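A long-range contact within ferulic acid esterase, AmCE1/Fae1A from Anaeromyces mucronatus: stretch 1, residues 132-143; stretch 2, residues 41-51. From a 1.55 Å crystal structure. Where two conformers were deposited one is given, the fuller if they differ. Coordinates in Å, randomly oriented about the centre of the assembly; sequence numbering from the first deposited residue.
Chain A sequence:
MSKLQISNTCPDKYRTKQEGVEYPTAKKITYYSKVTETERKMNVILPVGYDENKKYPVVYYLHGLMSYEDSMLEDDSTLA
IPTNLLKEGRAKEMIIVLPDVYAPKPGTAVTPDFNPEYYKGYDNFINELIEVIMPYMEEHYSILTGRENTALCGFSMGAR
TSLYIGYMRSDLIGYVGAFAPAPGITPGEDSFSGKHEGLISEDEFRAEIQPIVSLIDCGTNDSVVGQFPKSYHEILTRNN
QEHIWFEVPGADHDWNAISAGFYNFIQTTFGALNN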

# COMPACT_ATOMS: atom_id res chain seq x y z
N VAL A 132 -5.24 -0.24 -16.02
CA VAL A 132 -6.38 -1.18 -15.94
C VAL A 132 -7.22 -0.94 -14.69
O VAL A 132 -8.45 -0.74 -14.83
CB VAL A 132 -5.95 -2.64 -15.96
CG1 VAL A 132 -7.20 -3.55 -16.04
CG2 VAL A 132 -5.13 -2.88 -17.19
N ILE A 133 -6.61 -0.99 -13.51
CA ILE A 133 -7.43 -0.95 -12.30
C ILE A 133 -8.04 0.43 -12.03
O ILE A 133 -9.26 0.54 -11.74
CB ILE A 133 -6.62 -1.38 -11.10
CG1 ILE A 133 -6.36 -2.93 -11.19
CG2 ILE A 133 -7.39 -1.16 -9.76
CD1 ILE A 133 -5.39 -3.40 -10.07
N MET A 134 -7.27 1.47 -12.16
CA MET A 134 -7.82 2.80 -11.92
C MET A 134 -8.95 3.14 -12.88
O MET A 134 -10.01 3.62 -12.45
CB MET A 134 -6.71 3.87 -11.96
CG MET A 134 -5.95 3.85 -10.71
SD MET A 134 -4.55 4.98 -10.85
CE MET A 134 -5.36 6.48 -10.34
N PRO A 135 -8.78 2.87 -14.20
CA PRO A 135 -9.95 3.11 -15.08
C PRO A 135 -11.15 2.21 -14.73
O PRO A 135 -12.30 2.64 -14.82
CB PRO A 135 -9.41 2.78 -16.49
CG PRO A 135 -7.90 3.04 -16.37
CD PRO A 135 -7.53 2.64 -14.98
N TYR A 136 -10.90 0.96 -14.33
CA TYR A 136 -12.03 0.10 -13.95
C TYR A 136 -12.82 0.73 -12.80
O TYR A 136 -14.05 0.79 -12.80
CB TYR A 136 -11.48 -1.27 -13.54
CG TYR A 136 -12.61 -2.26 -13.28
CD1 TYR A 136 -13.24 -2.29 -12.03
CD2 TYR A 136 -13.02 -3.16 -14.27
CE1 TYR A 136 -14.32 -3.19 -11.79
CE2 TYR A 136 -14.06 -4.04 -14.04
CZ TYR A 136 -14.72 -4.03 -12.81
OH TYR A 136 -15.77 -4.92 -12.62
N MET A 137 -12.09 1.18 -11.78
CA MET A 137 -12.76 1.77 -10.61
C MET A 137 -13.56 2.98 -11.00
O MET A 137 -14.68 3.14 -10.50
CB MET A 137 -11.72 2.16 -9.53
CG MET A 137 -11.03 0.94 -8.88
SD MET A 137 -12.20 -0.28 -8.17
CE MET A 137 -12.97 0.74 -6.86
N GLU A 138 -12.99 3.81 -11.88
CA GLU A 138 -13.72 5.05 -12.33
C GLU A 138 -15.00 4.70 -13.10
O GLU A 138 -16.05 5.36 -12.98
CB GLU A 138 -12.81 5.95 -13.17
CG GLU A 138 -13.49 7.35 -13.32
CD GLU A 138 -12.66 8.40 -14.03
OE1 GLU A 138 -11.45 8.17 -14.25
OE2 GLU A 138 -13.23 9.49 -14.35
N GLU A 139 -14.93 3.62 -13.87
CA GLU A 139 -16.09 3.23 -14.68
C GLU A 139 -17.19 2.56 -13.87
O GLU A 139 -18.38 2.66 -14.24
CB GLU A 139 -15.60 2.29 -15.79
CG GLU A 139 -16.67 1.68 -16.72
CD GLU A 139 -17.38 2.72 -17.61
OE1 GLU A 139 -16.69 3.54 -18.26
OE2 GLU A 139 -18.63 2.70 -17.69
N HIS A 140 -16.84 1.85 -12.79
CA HIS A 140 -17.79 0.94 -12.14
C HIS A 140 -18.25 1.39 -10.77
O HIS A 140 -19.23 0.82 -10.26
CB HIS A 140 -17.19 -0.46 -12.01
CG HIS A 140 -17.00 -1.13 -13.34
ND1 HIS A 140 -18.03 -1.78 -13.99
CD2 HIS A 140 -15.95 -1.16 -14.18
CE1 HIS A 140 -17.60 -2.24 -15.15
NE2 HIS A 140 -16.34 -1.89 -15.28
N TYR A 141 -17.55 2.36 -10.17
CA TYR A 141 -17.88 2.81 -8.82
C TYR A 141 -17.94 4.31 -8.75
O TYR A 141 -17.42 5.02 -9.62
CB TYR A 141 -16.85 2.28 -7.81
CG TYR A 141 -16.87 0.76 -7.79
CD1 TYR A 141 -17.88 0.07 -7.11
CD2 TYR A 141 -15.90 -0.00 -8.48
CE1 TYR A 141 -17.91 -1.34 -7.11
CE2 TYR A 141 -15.93 -1.38 -8.46
CZ TYR A 141 -16.93 -2.03 -7.77
OH TYR A 141 -16.98 -3.43 -7.78
N SER A 142 -18.59 4.81 -7.70
CA SER A 142 -18.74 6.26 -7.57
C SER A 142 -17.54 6.80 -6.78
O SER A 142 -17.58 6.94 -5.56
CB SER A 142 -20.06 6.61 -6.90
OG SER A 142 -20.24 8.01 -6.92
N ILE A 143 -16.46 7.06 -7.49
CA ILE A 143 -15.22 7.48 -6.85
C ILE A 143 -14.93 8.96 -7.08
O ILE A 143 -15.43 9.59 -8.01
CB ILE A 143 -14.01 6.66 -7.38
CG1 ILE A 143 -13.63 7.08 -8.80
CG2 ILE A 143 -14.33 5.12 -7.33
CD1 ILE A 143 -12.24 6.40 -9.25
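Stretch 2 (41-51) KMNVILPVGYD

Stretch 2 lies along stretch 1 as a strand packed on a helix, an almost wholly apolar contact that is closed beyond the helix by one hydrogen bond from the backbone of Ser142 to the side chain of Tyr50. Residues 41-45 are extended, and the strand runs in the same general sense as helix 132-140, its axis crossing that of the helix at -45° with a closest approach of 11.6 Å. That spacing leaves room for a layer of side chains between the two backbones. The register advances in step, Ile133 facing Met42, Met137 facing Val44 and Tyr141 facing Leu46. Because side chains alternate along a strand, Met42 and Val44 point toward the helix, while Lys41, Asn43 and Ile45 make no contact with it.

Met42, with chi1 p and the rest of its chain t, reaches into the helix surface: its SD lies 3.9 Å from Ile133 CG2, and its CE lies 3.5 Å from Tyr136 CD1 and 4.1 Å from Met137 SD. The same sulfur of Met137 is 4.1 Å from Val44 CG2, so Met137 touches both inward-facing residues of the strand. Val44 CG1 sits over one face of the Tyr141 ring in a CH-pi contact, 4.2 Å from the ring centroid. Leu46 leaves CA sideways, but its end comes nearer, bringing CD2 to 3.8 Å from Tyr141 CD1.

After Leu46 the chain makes a type II turn from Pro47 to Tyr50, with Gly49 at positive phi, closed by Tyr50 N to Pro47 O at 3.0 Å. The turn itself stands clear of stretch 1 until Tyr50, whose side chain extends back toward it. There Ser142 N, just past the residue where helical conformation is lost, donates to Tyr50 OH at 2.9 Å with a favourable angle of 160°.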

# COMPACT_ATOMS: atom_id res chain seq x y z
N LYS A 41 -8.17 -10.87 -10.55
CA LYS A 41 -9.11 -10.63 -9.43
C LYS A 41 -8.61 -9.52 -8.53
O LYS A 41 -7.39 -9.34 -8.38
CB LYS A 41 -9.26 -11.89 -8.59
CG LYS A 41 -10.05 -13.06 -9.43
CD LYS A 41 -10.32 -14.32 -8.62
CE LYS A 41 -11.31 -15.25 -9.33
NZ LYS A 41 -11.12 -15.19 -10.79
N MET A 42 -9.56 -8.80 -7.94
CA MET A 42 -9.22 -7.84 -6.87
C MET A 42 -10.41 -7.83 -5.89
O MET A 42 -11.54 -8.11 -6.30
CB MET A 42 -8.98 -6.38 -7.38
CG MET A 42 -10.17 -5.83 -8.18
SD MET A 42 -9.54 -4.26 -8.87
CE MET A 42 -10.96 -3.77 -9.90
N ASN A 43 -10.16 -7.49 -4.61
CA ASN A 43 -11.28 -7.22 -3.72
C ASN A 43 -11.59 -5.75 -3.73
O ASN A 43 -10.70 -4.89 -3.62
CB ASN A 43 -10.96 -7.64 -2.31
CG ASN A 43 -10.96 -9.15 -2.17
OD1 ASN A 43 -11.97 -9.80 -2.46
ND2 ASN A 43 -9.83 -9.72 -1.77
N VAL A 44 -12.88 -5.46 -3.82
CA VAL A 44 -13.37 -4.11 -3.62
C VAL A 44 -14.19 -4.09 -2.32
O VAL A 44 -15.15 -4.85 -2.17
CB VAL A 44 -14.22 -3.64 -4.81
CG1 VAL A 44 -14.80 -2.23 -4.56
CG2 VAL A 44 -13.33 -3.61 -6.07
N ILE A 45 -13.83 -3.16 -1.45
CA ILE A 45 -14.48 -3.01 -0.14
C ILE A 45 -15.16 -1.63 -0.11
O ILE A 45 -14.48 -0.60 0.06
CB ILE A 45 -13.45 -3.18 0.97
CG1 ILE A 45 -12.74 -4.55 0.89
CG2 ILE A 45 -14.13 -2.92 2.35
CD1 ILE A 45 -11.30 -4.48 1.56
N LEU A 46 -16.46 -1.62 -0.35
CA LEU A 46 -17.22 -0.37 -0.31
C LEU A 46 -17.51 0.04 1.11
O LEU A 46 -17.67 -0.81 1.96
CB LEU A 46 -18.53 -0.54 -1.09
CG LEU A 46 -18.29 -0.87 -2.58
CD1 LEU A 46 -19.63 -1.20 -3.28
CD2 LEU A 46 -17.45 0.22 -3.37
N PRO A 47 -17.59 1.35 1.37
CA PRO A 47 -17.81 1.80 2.75
C PRO A 47 -19.22 1.41 3.21
O PRO A 47 -20.11 1.19 2.41
CB PRO A 47 -17.65 3.32 2.66
CG PRO A 47 -18.08 3.63 1.25
CD PRO A 47 -17.41 2.47 0.45
N VAL A 48 -19.38 1.31 4.52
CA VAL A 48 -20.69 1.07 5.09
C VAL A 48 -21.63 2.17 4.61
O VAL A 48 -21.27 3.35 4.70
CB VAL A 48 -20.60 1.07 6.62
CG1 VAL A 48 -21.98 1.07 7.25
CG2 VAL A 48 -19.78 -0.14 7.09
N GLY A 49 -22.83 1.80 4.12
CA GLY A 49 -23.76 2.81 3.67
C GLY A 49 -23.43 3.44 2.33
O GLY A 49 -23.98 4.48 1.99
N TYR A 50 -22.54 2.80 1.57
CA TYR A 50 -22.16 3.26 0.22
C TYR A 50 -23.38 3.71 -0.55
O TYR A 50 -24.36 2.97 -0.65
CB TYR A 50 -21.47 2.14 -0.57
CG TYR A 50 -21.16 2.46 -2.02
CD1 TYR A 50 -20.04 3.24 -2.38
CD2 TYR A 50 -21.93 1.89 -3.04
CE1 TYR A 50 -19.74 3.49 -3.74
CE2 TYR A 50 -21.63 2.12 -4.40
CZ TYR A 50 -20.52 2.93 -4.73
OH TYR A 50 -20.24 3.12 -6.08
N ASP A 51 -23.30 4.94 -1.06
CA ASP A 51 -24.41 5.60 -1.76
C ASP A 51 -23.87 6.04 -3.11
O ASP A 51 -22.91 6.82 -3.15
CB ASP A 51 -24.86 6.77 -0.94
CG ASP A 51 -25.99 7.56 -1.58
OD1 ASP A 51 -26.28 7.36 -2.77
OD2 ASP A 51 -26.57 8.39 -0.86
O HOH W 1 -21.46 1.68 -7.84